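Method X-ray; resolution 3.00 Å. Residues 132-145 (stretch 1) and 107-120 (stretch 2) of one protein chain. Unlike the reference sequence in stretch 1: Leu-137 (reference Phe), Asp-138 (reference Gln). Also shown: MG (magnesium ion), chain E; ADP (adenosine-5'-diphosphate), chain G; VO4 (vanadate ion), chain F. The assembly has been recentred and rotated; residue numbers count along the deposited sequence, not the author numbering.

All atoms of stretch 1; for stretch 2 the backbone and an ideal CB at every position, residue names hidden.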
# COMPACT_ATOMS: atom_id res chain seq x y z
N ILE A 132 20.62 -7.94 -10.82
CA ILE A 132 19.17 -7.88 -10.78
C ILE A 132 18.78 -7.20 -9.49
O ILE A 132 17.75 -6.53 -9.41
CB ILE A 132 18.56 -9.29 -10.85
CG1 ILE A 132 18.46 -9.91 -9.47
CG2 ILE A 132 19.45 -10.18 -11.70
CD1 ILE A 132 17.78 -11.24 -9.51
N SER A 133 19.61 -7.37 -8.46
CA SER A 133 19.35 -6.74 -7.18
C SER A 133 19.23 -5.25 -7.44
O SER A 133 18.25 -4.62 -7.07
CB SER A 133 20.51 -7.00 -6.21
OG SER A 133 20.59 -8.37 -5.88
N LYS A 134 20.24 -4.71 -8.12
CA LYS A 134 20.29 -3.29 -8.47
C LYS A 134 18.99 -2.87 -9.14
O LYS A 134 18.50 -1.77 -8.91
CB LYS A 134 21.49 -3.02 -9.39
CG LYS A 134 21.53 -1.63 -10.05
CD LYS A 134 21.58 -0.49 -9.04
CE LYS A 134 21.66 0.87 -9.73
NZ LYS A 134 21.44 2.00 -8.76
N MET A 135 18.44 -3.76 -9.96
CA MET A 135 17.20 -3.50 -10.67
C MET A 135 16.00 -3.48 -9.76
O MET A 135 15.19 -2.56 -9.82
CB MET A 135 16.97 -4.53 -11.76
CG MET A 135 17.90 -4.41 -12.93
SD MET A 135 17.37 -5.51 -14.22
CE MET A 135 18.45 -6.96 -13.91
N LEU A 136 15.86 -4.50 -8.92
CA LEU A 136 14.73 -4.53 -8.00
C LEU A 136 14.72 -3.24 -7.18
O LEU A 136 13.69 -2.62 -6.99
CB LEU A 136 14.81 -5.74 -7.07
CG LEU A 136 14.74 -7.11 -7.72
CD1 LEU A 136 15.03 -8.21 -6.71
CD2 LEU A 136 13.36 -7.29 -8.34
N LEU A 137 15.89 -2.83 -6.71
CA LEU A 137 15.99 -1.62 -5.92
C LEU A 137 15.67 -0.34 -6.69
O LEU A 137 14.94 0.52 -6.20
CB LEU A 137 17.38 -1.52 -5.29
CG LEU A 137 17.71 -2.61 -4.29
CD1 LEU A 137 19.10 -2.39 -3.75
CD2 LEU A 137 16.69 -2.59 -3.16
N ASP A 138 16.23 -0.19 -7.89
CA ASP A 138 15.96 1.00 -8.70
C ASP A 138 14.49 1.11 -9.10
O ASP A 138 14.03 2.19 -9.48
CB ASP A 138 16.84 0.98 -9.94
CG ASP A 138 18.24 1.50 -9.67
OD1 ASP A 138 18.69 1.40 -8.51
OD2 ASP A 138 18.88 2.01 -10.63
N SER A 139 13.75 0.02 -9.01
CA SER A 139 12.33 0.06 -9.36
C SER A 139 11.56 0.95 -8.38
O SER A 139 10.56 1.57 -8.74
CB SER A 139 11.74 -1.35 -9.33
OG SER A 139 11.21 -1.65 -8.05
N ASN A 140 12.03 1.03 -7.13
CA ASN A 140 11.38 1.85 -6.11
C ASN A 140 11.35 3.34 -6.46
O ASN A 140 10.29 3.94 -6.55
CB ASN A 140 12.04 1.65 -4.75
CG ASN A 140 11.50 0.43 -4.02
OD1 ASN A 140 10.32 0.37 -3.68
ND2 ASN A 140 12.36 -0.55 -3.78
N PRO A 141 12.53 3.95 -6.66
CA PRO A 141 12.59 5.38 -7.00
C PRO A 141 11.76 5.70 -8.22
O PRO A 141 11.17 6.77 -8.32
CB PRO A 141 14.08 5.62 -7.26
CG PRO A 141 14.74 4.61 -6.38
CD PRO A 141 13.89 3.38 -6.59
N LEU A 142 11.73 4.75 -9.14
CA LEU A 142 11.00 4.88 -10.40
C LEU A 142 9.49 4.98 -10.16
O LEU A 142 8.85 5.96 -10.53
CB LEU A 142 11.34 3.68 -11.29
CG LEU A 142 11.34 3.83 -12.81
CD1 LEU A 142 9.95 3.65 -13.34
CD2 LEU A 142 11.87 5.19 -13.19
N LEU A 143 8.91 3.96 -9.53
CA LEU A 143 7.49 3.98 -9.24
C LEU A 143 7.12 5.09 -8.28
O LEU A 143 6.06 5.70 -8.42
CB LEU A 143 7.06 2.65 -8.63
CG LEU A 143 7.16 1.44 -9.55
CD1 LEU A 143 6.75 0.19 -8.79
CD2 LEU A 143 6.28 1.66 -10.78
N GLU A 144 7.98 5.36 -7.31
CA GLU A 144 7.70 6.41 -6.34
C GLU A 144 7.49 7.75 -7.04
O GLU A 144 6.65 8.55 -6.63
CB GLU A 144 8.84 6.49 -5.33
CG GLU A 144 8.35 6.48 -3.89
CD GLU A 144 9.34 5.81 -2.92
OE1 GLU A 144 9.48 4.56 -2.99
OE2 GLU A 144 9.97 6.52 -2.09
N ALA A 145 8.24 7.99 -8.11
CA ALA A 145 8.13 9.24 -8.84
C ALA A 145 6.76 9.43 -9.48
O ALA A 145 6.21 10.53 -9.46
CB ALA A 145 9.21 9.32 -9.90
N UNK A 107 5.50 2.70 6.41
CA UNK A 107 5.44 1.40 5.75
C UNK A 107 6.34 1.34 4.51
O UNK A 107 7.06 0.38 4.30
CB UNK A 107 4.00 1.08 5.36
N UNK A 108 6.29 2.38 3.68
CA UNK A 108 7.11 2.41 2.48
C UNK A 108 8.61 2.30 2.77
O UNK A 108 9.33 1.58 2.10
CB UNK A 108 6.83 3.70 1.71
N UNK A 109 9.08 3.03 3.78
CA UNK A 109 10.49 2.98 4.12
C UNK A 109 10.87 1.63 4.69
O UNK A 109 11.95 1.12 4.42
CB UNK A 109 10.84 4.09 5.12
N UNK A 110 9.97 1.03 5.46
CA UNK A 110 10.24 -0.28 6.05
C UNK A 110 10.33 -1.37 4.99
O UNK A 110 11.19 -2.26 5.06
CB UNK A 110 9.15 -0.63 7.07
N UNK A 111 9.44 -1.30 4.00
CA UNK A 111 9.44 -2.30 2.96
C UNK A 111 10.74 -2.22 2.18
O UNK A 111 11.21 -3.22 1.62
CB UNK A 111 8.23 -2.12 2.03
N UNK A 112 11.33 -1.03 2.13
CA UNK A 112 12.59 -0.84 1.42
C UNK A 112 13.77 -1.36 2.25
O UNK A 112 14.73 -1.91 1.70
CB UNK A 112 12.79 0.64 1.08
N UNK A 113 13.70 -1.20 3.56
CA UNK A 113 14.77 -1.69 4.42
C UNK A 113 14.74 -3.20 4.31
O UNK A 113 15.79 -3.84 4.32
CB UNK A 113 14.61 -1.22 5.87
N UNK A 114 13.54 -3.77 4.19
CA UNK A 114 13.44 -5.22 4.06
C UNK A 114 14.03 -5.73 2.76
O UNK A 114 14.69 -6.77 2.73
CB UNK A 114 11.98 -5.66 4.16
N UNK A 115 13.79 -5.02 1.66
CA UNK A 115 14.37 -5.45 0.40
C UNK A 115 15.88 -5.30 0.46
O UNK A 115 16.61 -6.26 0.20
CB UNK A 115 13.79 -4.65 -0.77
N UNK A 116 16.35 -4.10 0.80
CA UNK A 116 17.78 -3.84 0.91
C UNK A 116 18.48 -5.04 1.55
O UNK A 116 19.50 -5.51 1.05
CB UNK A 116 18.04 -2.57 1.72
N UNK A 117 17.93 -5.54 2.66
CA UNK A 117 18.52 -6.68 3.36
C UNK A 117 18.52 -7.94 2.51
O UNK A 117 19.58 -8.52 2.24
CB UNK A 117 17.77 -6.94 4.67
N UNK A 118 17.33 -8.37 2.10
CA UNK A 118 17.17 -9.55 1.28
C UNK A 118 18.08 -9.45 0.06
O UNK A 118 18.92 -10.31 -0.19
CB UNK A 118 15.71 -9.72 0.86
N UNK A 119 17.91 -8.38 -0.70
CA UNK A 119 18.70 -8.14 -1.90
C UNK A 119 20.11 -7.74 -1.50
O UNK A 119 20.54 -6.62 -1.73
CB UNK A 119 18.06 -7.06 -2.78
N UNK A 120 20.83 -8.67 -0.87
CA UNK A 120 22.19 -8.43 -0.41
C UNK A 120 22.72 -9.70 0.24
O UNK A 120 23.72 -10.27 -0.20
CB UNK A 120 22.24 -7.25 0.57
MG MG E . 4.56 5.43 1.47
PB ADP G . 3.99 5.42 4.61
O1B ADP G . 4.49 4.41 3.63
O2B ADP G . 3.07 6.43 4.13
O3B ADP G . 3.41 4.56 5.75
PA ADP G . 6.63 6.43 4.66
O1A ADP G . 7.42 5.19 4.72
O2A ADP G . 6.43 7.09 3.34
O3A ADP G . 5.17 6.24 5.25
O5' ADP G . 7.33 7.41 5.68
C5' ADP G . 6.92 8.77 5.61
C4' ADP G . 8.14 9.58 5.81
O4' ADP G . 8.54 9.20 7.09
C3' ADP G . 9.30 9.17 4.99
O3' ADP G . 9.25 9.42 3.59
C2' ADP G . 10.42 9.74 5.82
O2' ADP G . 10.63 11.12 5.67
C1' ADP G . 9.96 9.28 7.17
N9 ADP G . 10.46 7.96 7.57
C8 ADP G . 9.76 6.80 7.80
N7 ADP G . 10.48 5.84 8.29
C5 ADP G . 11.74 6.41 8.39
C6 ADP G . 12.94 5.89 8.86
N6 ADP G . 13.03 4.63 9.21
N1 ADP G . 14.07 6.72 8.86
C2 ADP G . 13.95 8.04 8.39
N3 ADP G . 12.83 8.61 7.91
C4 ADP G . 11.74 7.72 7.96
V VO4 F . 1.41 6.39 3.00
O1 VO4 F . 0.45 5.52 4.15
O2 VO4 F . 2.16 5.69 1.61
O3 VO4 F . 1.10 8.10 2.92
O4 VO4 F . -0.03 6.16 2.07

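The two helices run almost antiparallel, at 173° with axes 10.0 Å apart at closest approach, so the start of stretch 2 lies beside Glu-144 and its end beside Ser-133.

At position 107 nothing of stretch 1 is near the ideal CB, but its backbone N lies 2.9 Å from ADP O3B. A long basic side chain would suit the phosphates, and the residue is Lys-107, whose NZ hydrogen-bonds ADP O3B at 2.7 Å and VO4 O1 at 2.6 Å. Position 108 points its CB toward stretch 1, 5.5 Å from Glu-144 OE1, with magnesium also close. A short hydroxyl side chain, serine or threonine, could reach the metal. It is Thr-108: OG1 binds MG at 2.1 Å, while CG2 lies 4.0 Å from Glu-144 OE1.

Position 109 points away, so many polar residues would do; Glu-109 occupies it, and its N donates to ADP O1A at 2.9 Å. Position 110 is out of reach of stretch 1 and sets no demand from that side; it is Ala-110. Position 111 points sideways and would accept a small residue. In Ser-111, OG turns back to Thr-108 O at 3.1 Å.

Position 112 also points sideways, its CB 5.0 Å from Asn-140 ND2, with the carboxylate of Glu-144 further along. A long basic chain, lysine or arginine, could answer that charge. Lys-112 does so: its CG passes 4.0 Å from Asn-140 OD1, and NZ forms a salt bridge with Glu-144 OE2 through a weak hydrogen bond of 3.4 Å. The same NZ meets Glu-109 OE1 at 2.8 Å, so one ammonium group serves two carboxylates.

Positions 113 and 114 lie out of reach and leave the choice open; they are Lys-113 and Ile-114.

Position 115 points toward stretch 1, its CB 4.3 Å from Leu-137 CD2 and 5.3 Å from Asn-140 ND2. Leucine, isoleucine or methionine would fit this mixed surface. Met-115 packs its CB on Leu-137 CD2 at 4.3 Å and extends CE to 3.2 Å from Asn-140 ND2.

Position 116 points away, favouring a polar chain, and is Gln-116; its N lies 4.3 Å from Leu-137 CD2. Positions 117 and 118, again out of reach, are Phe-117 and Leu-118.

At position 119 the helices come close, with its CA 5.5 Å from Ser-133 CA. The CB faces Ser-133 OG and Leu-137 CD2, leaving room for a small side chain: alanine, serine, valine or threonine. Thr-119 sets CG2 3.6 Å from Leu-137 CD2 and OG1 3.0 Å from Ser-133 OG.

Position 120 tolerates almost anything; the side chain of Phe-120 leads away.

Stretch 2 107-120: KTEASKKIMQFLTF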
# COMPACT_ATOMS: atom_id res chain seq x y z
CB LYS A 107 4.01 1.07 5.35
CG LYS A 107 3.00 1.26 6.46
CD LYS A 107 1.58 0.97 6.01
CE LYS A 107 1.15 1.93 4.92
NZ LYS A 107 1.00 3.31 5.41
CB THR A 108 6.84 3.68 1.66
OG1 THR A 108 5.55 3.59 1.06
CG2 THR A 108 7.89 3.87 0.59
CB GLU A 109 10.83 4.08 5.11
CG GLU A 109 11.87 5.05 4.55
CD GLU A 109 11.43 5.68 3.22
OE1 GLU A 109 12.30 6.17 2.46
OE2 GLU A 109 10.20 5.69 2.92
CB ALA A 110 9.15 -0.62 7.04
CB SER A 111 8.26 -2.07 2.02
OG SER A 111 8.64 -1.25 0.94
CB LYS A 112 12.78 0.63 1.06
CG LYS A 112 11.82 1.08 -0.02
CD LYS A 112 12.12 2.48 -0.53
CE LYS A 112 11.92 3.52 0.55
NZ LYS A 112 12.12 4.89 0.01
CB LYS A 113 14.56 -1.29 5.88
CG LYS A 113 14.47 0.21 6.12
CD LYS A 113 15.69 0.92 5.56
CE LYS A 113 15.49 2.43 5.52
NZ LYS A 113 16.62 3.09 4.80
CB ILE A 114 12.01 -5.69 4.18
CG1 ILE A 114 11.57 -5.52 5.63
CG2 ILE A 114 11.89 -7.13 3.69
CD1 ILE A 114 10.20 -6.01 5.91
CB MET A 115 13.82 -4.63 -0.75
CG MET A 115 12.56 -5.20 -1.30
SD MET A 115 12.23 -4.40 -2.84
CE MET A 115 11.04 -3.02 -2.31
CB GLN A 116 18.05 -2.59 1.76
CG GLN A 116 19.49 -2.49 2.25
CD GLN A 116 19.72 -1.39 3.28
OE1 GLN A 116 18.97 -1.26 4.25
NE2 GLN A 116 20.77 -0.61 3.08
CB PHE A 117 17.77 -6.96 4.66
CG PHE A 117 18.29 -8.15 5.42
CD1 PHE A 117 19.29 -7.99 6.38
CD2 PHE A 117 17.80 -9.42 5.16
CE1 PHE A 117 19.79 -9.09 7.08
CE2 PHE A 117 18.29 -10.53 5.85
CZ PHE A 117 19.29 -10.36 6.81
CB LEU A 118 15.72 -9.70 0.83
CG LEU A 118 14.64 -9.95 1.88
CD1 LEU A 118 13.34 -10.33 1.22
CD2 LEU A 118 15.08 -11.07 2.79
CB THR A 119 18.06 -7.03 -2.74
OG1 THR A 119 18.72 -6.95 -4.00
CG2 THR A 119 18.17 -5.68 -2.04
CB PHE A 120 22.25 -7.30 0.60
CG PHE A 120 23.64 -6.99 1.09
CD1 PHE A 120 24.42 -6.01 0.48
CD2 PHE A 120 24.19 -7.71 2.15
CE1 PHE A 120 25.71 -5.74 0.92
CE2 PHE A 120 25.49 -7.44 2.60
CZ PHE A 120 26.25 -6.45 1.98
O HOH W 1 3.01 3.43 1.90
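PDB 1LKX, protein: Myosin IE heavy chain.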